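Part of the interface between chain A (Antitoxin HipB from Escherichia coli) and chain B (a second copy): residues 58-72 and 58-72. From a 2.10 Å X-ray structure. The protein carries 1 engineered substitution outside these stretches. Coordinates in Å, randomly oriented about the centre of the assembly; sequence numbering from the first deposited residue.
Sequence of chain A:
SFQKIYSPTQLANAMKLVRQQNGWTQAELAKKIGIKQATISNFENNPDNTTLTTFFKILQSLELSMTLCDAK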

# COMPACT_ATOMS: atom_id res chain seq x y z
N ILE A 58 7.83 -6.63 -1.37
CA ILE A 58 8.30 -6.77 0.00
C ILE A 58 7.27 -7.51 0.85
O ILE A 58 7.62 -8.39 1.60
CB ILE A 58 8.71 -5.41 0.62
CG1 ILE A 58 9.91 -4.84 -0.13
CG2 ILE A 58 9.09 -5.59 2.07
CD1 ILE A 58 10.23 -3.40 0.18
N LEU A 59 6.00 -7.21 0.65
CA LEU A 59 4.95 -7.87 1.38
C LEU A 59 5.02 -9.36 1.12
O LEU A 59 4.96 -10.12 2.05
CB LEU A 59 3.60 -7.39 0.88
CG LEU A 59 2.62 -6.52 1.62
CD1 LEU A 59 1.25 -6.62 0.99
CD2 LEU A 59 2.59 -6.66 3.12
N GLN A 60 5.20 -9.75 -0.13
CA GLN A 60 5.34 -11.14 -0.50
C GLN A 60 6.55 -11.80 0.19
O GLN A 60 6.43 -12.87 0.72
CB GLN A 60 5.47 -11.31 -2.01
CG GLN A 60 5.45 -12.76 -2.44
CD GLN A 60 6.17 -13.04 -3.75
OE1 GLN A 60 6.83 -12.19 -4.31
NE2 GLN A 60 6.01 -14.24 -4.24
N SER A 61 7.66 -11.09 0.22
CA SER A 61 8.88 -11.58 0.84
C SER A 61 8.67 -11.86 2.32
O SER A 61 9.26 -12.76 2.84
CB SER A 61 10.07 -10.64 0.62
OG SER A 61 10.07 -9.58 1.50
N LEU A 62 7.79 -11.10 2.96
CA LEU A 62 7.52 -11.20 4.37
C LEU A 62 6.41 -12.22 4.67
O LEU A 62 5.97 -12.32 5.78
CB LEU A 62 7.20 -9.83 4.97
CG LEU A 62 8.28 -8.75 5.04
CD1 LEU A 62 7.70 -7.41 5.45
CD2 LEU A 62 9.41 -9.14 5.97
N GLU A 63 5.95 -12.92 3.65
CA GLU A 63 4.83 -13.85 3.76
C GLU A 63 3.53 -13.18 4.22
O GLU A 63 2.73 -13.75 4.91
CB GLU A 63 5.21 -15.04 4.65
CG GLU A 63 6.46 -15.75 4.17
CD GLU A 63 6.94 -16.87 5.08
OE1 GLU A 63 6.60 -16.91 6.26
OE2 GLU A 63 7.71 -17.70 4.59
N LEU A 64 3.34 -11.95 3.78
CA LEU A 64 2.21 -11.14 4.11
C LEU A 64 1.38 -10.77 2.89
O LEU A 64 1.86 -10.75 1.79
CB LEU A 64 2.64 -9.84 4.78
CG LEU A 64 3.40 -9.88 6.10
CD1 LEU A 64 3.90 -8.50 6.44
CD2 LEU A 64 2.54 -10.44 7.19
N SER A 65 0.15 -10.40 3.18
CA SER A 65 -0.80 -9.84 2.27
C SER A 65 -1.36 -8.62 3.01
O SER A 65 -0.92 -8.30 4.09
CB SER A 65 -1.91 -10.84 1.95
OG SER A 65 -2.88 -10.30 1.11
N MET A 66 -2.32 -7.94 2.41
CA MET A 66 -3.01 -6.83 3.03
C MET A 66 -4.48 -6.82 2.65
O MET A 66 -4.83 -7.39 1.66
CB MET A 66 -2.40 -5.52 2.58
CG MET A 66 -2.48 -5.31 1.08
SD MET A 66 -2.95 -3.66 0.63
CE MET A 66 -4.58 -3.54 1.26
N THR A 67 -5.30 -6.17 3.45
CA THR A 67 -6.69 -5.88 3.11
C THR A 67 -7.07 -4.44 3.43
O THR A 67 -6.49 -3.82 4.29
CB THR A 67 -7.72 -6.82 3.78
OG1 THR A 67 -7.87 -6.48 5.15
CG2 THR A 67 -7.30 -8.24 3.68
N LEU A 68 -8.05 -3.95 2.72
CA LEU A 68 -8.72 -2.73 3.07
C LEU A 68 -9.66 -2.92 4.24
O LEU A 68 -10.07 -4.01 4.54
CB LEU A 68 -9.47 -2.17 1.88
CG LEU A 68 -8.68 -2.00 0.60
CD1 LEU A 68 -9.61 -1.97 -0.59
CD2 LEU A 68 -7.80 -0.79 0.65
N CYS A 69 -9.96 -1.83 4.91
CA CYS A 69 -10.91 -1.79 5.99
C CYS A 69 -11.41 -0.38 6.19
O CYS A 69 -10.89 0.55 5.63
CB CYS A 69 -10.32 -2.33 7.29
SG CYS A 69 -8.89 -1.43 7.86
N ASP A 70 -12.42 -0.25 7.04
CA ASP A 70 -12.95 1.05 7.37
C ASP A 70 -11.95 1.86 8.17
O ASP A 70 -11.24 1.34 8.99
CB ASP A 70 -14.27 0.91 8.09
CG ASP A 70 -15.31 0.21 7.26
OD1 ASP A 70 -15.32 0.35 6.03
OD2 ASP A 70 -16.11 -0.52 7.84
N ALA A 71 -11.90 3.14 7.88
CA ALA A 71 -11.04 4.06 8.57
C ALA A 71 -11.37 4.18 10.08
O ALA A 71 -10.50 4.40 10.92
CB ALA A 71 -11.07 5.41 7.89
N LYS A 72 -12.66 4.00 10.36
CA LYS A 72 -13.33 4.29 11.62
C LYS A 72 -13.38 5.78 11.93
O LYS A 72 -14.25 6.50 11.47
CB LYS A 72 -12.76 3.51 12.79
CG LYS A 72 -13.54 2.26 13.13
CD LYS A 72 -13.40 1.84 14.60
CE LYS A 72 -12.03 2.16 15.20
NZ LYS A 72 -10.89 1.41 14.60
N ILE B 58 -5.52 8.71 -0.95
CA ILE B 58 -6.71 8.19 -1.59
C ILE B 58 -7.50 7.31 -0.63
O ILE B 58 -8.69 7.43 -0.52
CB ILE B 58 -6.41 7.48 -2.93
CG1 ILE B 58 -5.86 8.48 -3.94
CG2 ILE B 58 -7.67 6.87 -3.50
CD1 ILE B 58 -5.25 7.87 -5.17
N LEU B 59 -6.80 6.49 0.14
CA LEU B 59 -7.43 5.64 1.11
C LEU B 59 -8.22 6.48 2.09
O LEU B 59 -9.35 6.18 2.36
CB LEU B 59 -6.38 4.90 1.91
CG LEU B 59 -6.07 3.42 1.84
CD1 LEU B 59 -5.29 2.99 3.06
CD2 LEU B 59 -7.23 2.50 1.53
N GLN B 60 -7.63 7.57 2.56
CA GLN B 60 -8.30 8.49 3.46
C GLN B 60 -9.55 9.10 2.83
O GLN B 60 -10.59 9.14 3.45
CB GLN B 60 -7.37 9.61 3.91
CG GLN B 60 -7.97 10.49 4.98
CD GLN B 60 -7.43 11.91 5.01
OE1 GLN B 60 -6.67 12.32 4.16
NE2 GLN B 60 -7.80 12.64 6.04
N SER B 61 -9.44 9.49 1.57
CA SER B 61 -10.55 10.08 0.84
C SER B 61 -11.73 9.12 0.75
O SER B 61 -12.85 9.55 0.75
CB SER B 61 -10.14 10.58 -0.55
OG SER B 61 -10.09 9.56 -1.48
N LEU B 62 -11.44 7.82 0.70
CA LEU B 62 -12.44 6.79 0.56
C LEU B 62 -12.98 6.32 1.92
O LEU B 62 -13.71 5.37 1.98
CB LEU B 62 -11.90 5.62 -0.26
CG LEU B 62 -11.57 5.80 -1.74
CD1 LEU B 62 -10.84 4.59 -2.31
CD2 LEU B 62 -12.81 6.10 -2.56
N GLU B 63 -12.57 6.98 2.98
CA GLU B 63 -12.92 6.60 4.35
C GLU B 63 -12.44 5.18 4.72
O GLU B 63 -13.08 4.47 5.45
CB GLU B 63 -14.42 6.78 4.59
CG GLU B 63 -14.89 8.18 4.28
CD GLU B 63 -16.39 8.39 4.39
OE1 GLU B 63 -17.16 7.43 4.33
OE2 GLU B 63 -16.80 9.55 4.52
N LEU B 64 -11.29 4.82 4.19
CA LEU B 64 -10.68 3.53 4.38
C LEU B 64 -9.34 3.63 5.08
O LEU B 64 -8.68 4.63 5.04
CB LEU B 64 -10.46 2.83 3.05
CG LEU B 64 -11.64 2.49 2.16
CD1 LEU B 64 -11.15 2.00 0.82
CD2 LEU B 64 -12.53 1.47 2.82
N SER B 65 -8.96 2.51 5.65
CA SER B 65 -7.67 2.23 6.22
C SER B 65 -7.26 0.88 5.63
O SER B 65 -7.96 0.34 4.81
CB SER B 65 -7.77 2.16 7.75
OG SER B 65 -6.54 1.85 8.33
N MET B 66 -6.12 0.37 6.05
CA MET B 66 -5.66 -0.95 5.66
C MET B 66 -4.96 -1.65 6.81
O MET B 66 -4.51 -0.99 7.71
CB MET B 66 -4.67 -0.83 4.51
CG MET B 66 -3.45 -0.01 4.86
SD MET B 66 -1.93 -0.72 4.27
CE MET B 66 -1.84 -2.22 5.18
N THR B 67 -4.88 -2.96 6.75
CA THR B 67 -4.05 -3.75 7.65
C THR B 67 -3.25 -4.81 6.91
O THR B 67 -3.63 -5.26 5.85
CB THR B 67 -4.83 -4.44 8.80
OG1 THR B 67 -5.55 -5.56 8.29
CG2 THR B 67 -5.79 -3.50 9.44
N LEU B 68 -2.15 -5.20 7.49
CA LEU B 68 -1.42 -6.37 7.09
C LEU B 68 -2.11 -7.64 7.55
O LEU B 68 -2.90 -7.62 8.46
CB LEU B 68 -0.00 -6.32 7.61
CG LEU B 68 0.79 -5.07 7.31
CD1 LEU B 68 1.93 -4.91 8.29
CD2 LEU B 68 1.28 -5.06 5.88
N CYS B 69 -1.80 -8.72 6.88
CA CYS B 69 -2.28 -10.03 7.23
C CYS B 69 -1.37 -11.09 6.62
O CYS B 69 -0.53 -10.80 5.81
CB CYS B 69 -3.71 -10.26 6.78
SG CYS B 69 -3.96 -10.10 5.02
N ASP B 70 -1.60 -12.33 7.02
CA ASP B 70 -0.86 -13.43 6.47
C ASP B 70 -1.20 -13.65 5.01
O ASP B 70 -2.32 -13.51 4.60
CB ASP B 70 -1.08 -14.69 7.29
CG ASP B 70 -0.64 -14.52 8.72
OD1 ASP B 70 0.33 -13.80 8.99
OD2 ASP B 70 -1.29 -15.09 9.60
N ALA B 71 -0.19 -13.98 4.24
CA ALA B 71 -0.34 -14.27 2.83
C ALA B 71 -1.24 -15.50 2.57
O ALA B 71 -1.96 -15.57 1.57
CB ALA B 71 1.01 -14.43 2.19
N LYS B 72 -1.19 -16.43 3.52
CA LYS B 72 -1.71 -17.79 3.45
C LYS B 72 -0.97 -18.65 2.45
O LYS B 72 0.07 -19.22 2.74
CB LYS B 72 -3.21 -17.83 3.21
CG LYS B 72 -4.03 -18.01 4.48
CD LYS B 72 -5.38 -18.69 4.22
CE LYS B 72 -6.00 -18.33 2.87
NZ LYS B 72 -6.38 -16.90 2.70
O HOH W 1 0.97 -16.62 5.06
O HOH W 2 2.41 -14.95 7.50
O HOH W 3 -15.59 3.12 5.71
O HOH W 4 -14.50 4.48 8.50

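Two copies of the antitoxin HipB pair through their C-terminal strands, residues 64-70 of each chain, across an exact two-fold axis. The strands run antiparallel with a marked twist (139° between their N-to-C directions) and form a two-stranded intermolecular ribbon; together the two stretches bury 893 Å². The axis passes at the Thr A67-Thr B67 pair, so each contact described off the axis has a symmetry mate.

Backbone hydrogen bonds carry the pairing. At the centre, Thr A67 N donates to Thr B67 O and Thr B67 N to Thr A67 O, both at 3.1 Å. One hydrogen-bonded pair further out, Ser A65 N reaches Cys B69 O at 2.7 Å, nearly linear at 175°, while Cys B69 N returns to Ser A65 O at 3.0 Å. The ladder extends past the strand ends, where Ala B71 N donates to Glu A63 O at 3.0 Å. In the non-hydrogen-bonded pairs between these rungs the backbones draw closer, and CA-H groups face carbonyl oxygens: Leu A64 CA lies 3.2 Å from Cys B69 O, and Met A66 CA 3.3 Å from Thr B67 O.

Apolar side chains gather on the sheet face that carries Met A66, Leu A68, Met B66 and Leu B68. The helix preceding each strand adds Leu A59, whose CB leaves sideways but whose CD2 comes within 3.4 Å of Leu B68 CD2. Leu A64 CD1 approaches the same methyl, Leu B68 CD2, at 4.4 Å. Near the axis, Met A66 CB packs 4.2 Å from Met B66 CE.

The other face carries smaller side chains: Ser A65, Thr A67, Cys A69 and their mates Ser B65, Thr B67 and Cys B69. Ser A65 CB sits 3.8 Å from Cys B69 SG, and Thr A67 CG2 is 4.1 Å from the same sulfur. The two threonine hydroxyls stand apart, Thr A67 OG1 to Thr B67 OG1 measuring 4.0 Å; each instead makes a weak bond within its own chain, Thr A67 OG1 to Leu A68 O at 3.4 Å. Ser A65 OG is hydrogen-bonded elsewhere in the structure.

Water seals the ends of the ribbon. Water 2 donates to both Glu A63 O (2.9 Å) and Asp B70 OD1 (2.8 Å), linking a main-chain carbonyl to the carboxylate of the other copy. Water 1 accepts from Lys B72 N at 2.7 Å and donates weakly to Glu A63 O at 3.4 Å. The carbonyl of Glu A63 thus serves the Ala B71 amide and two bridging waters.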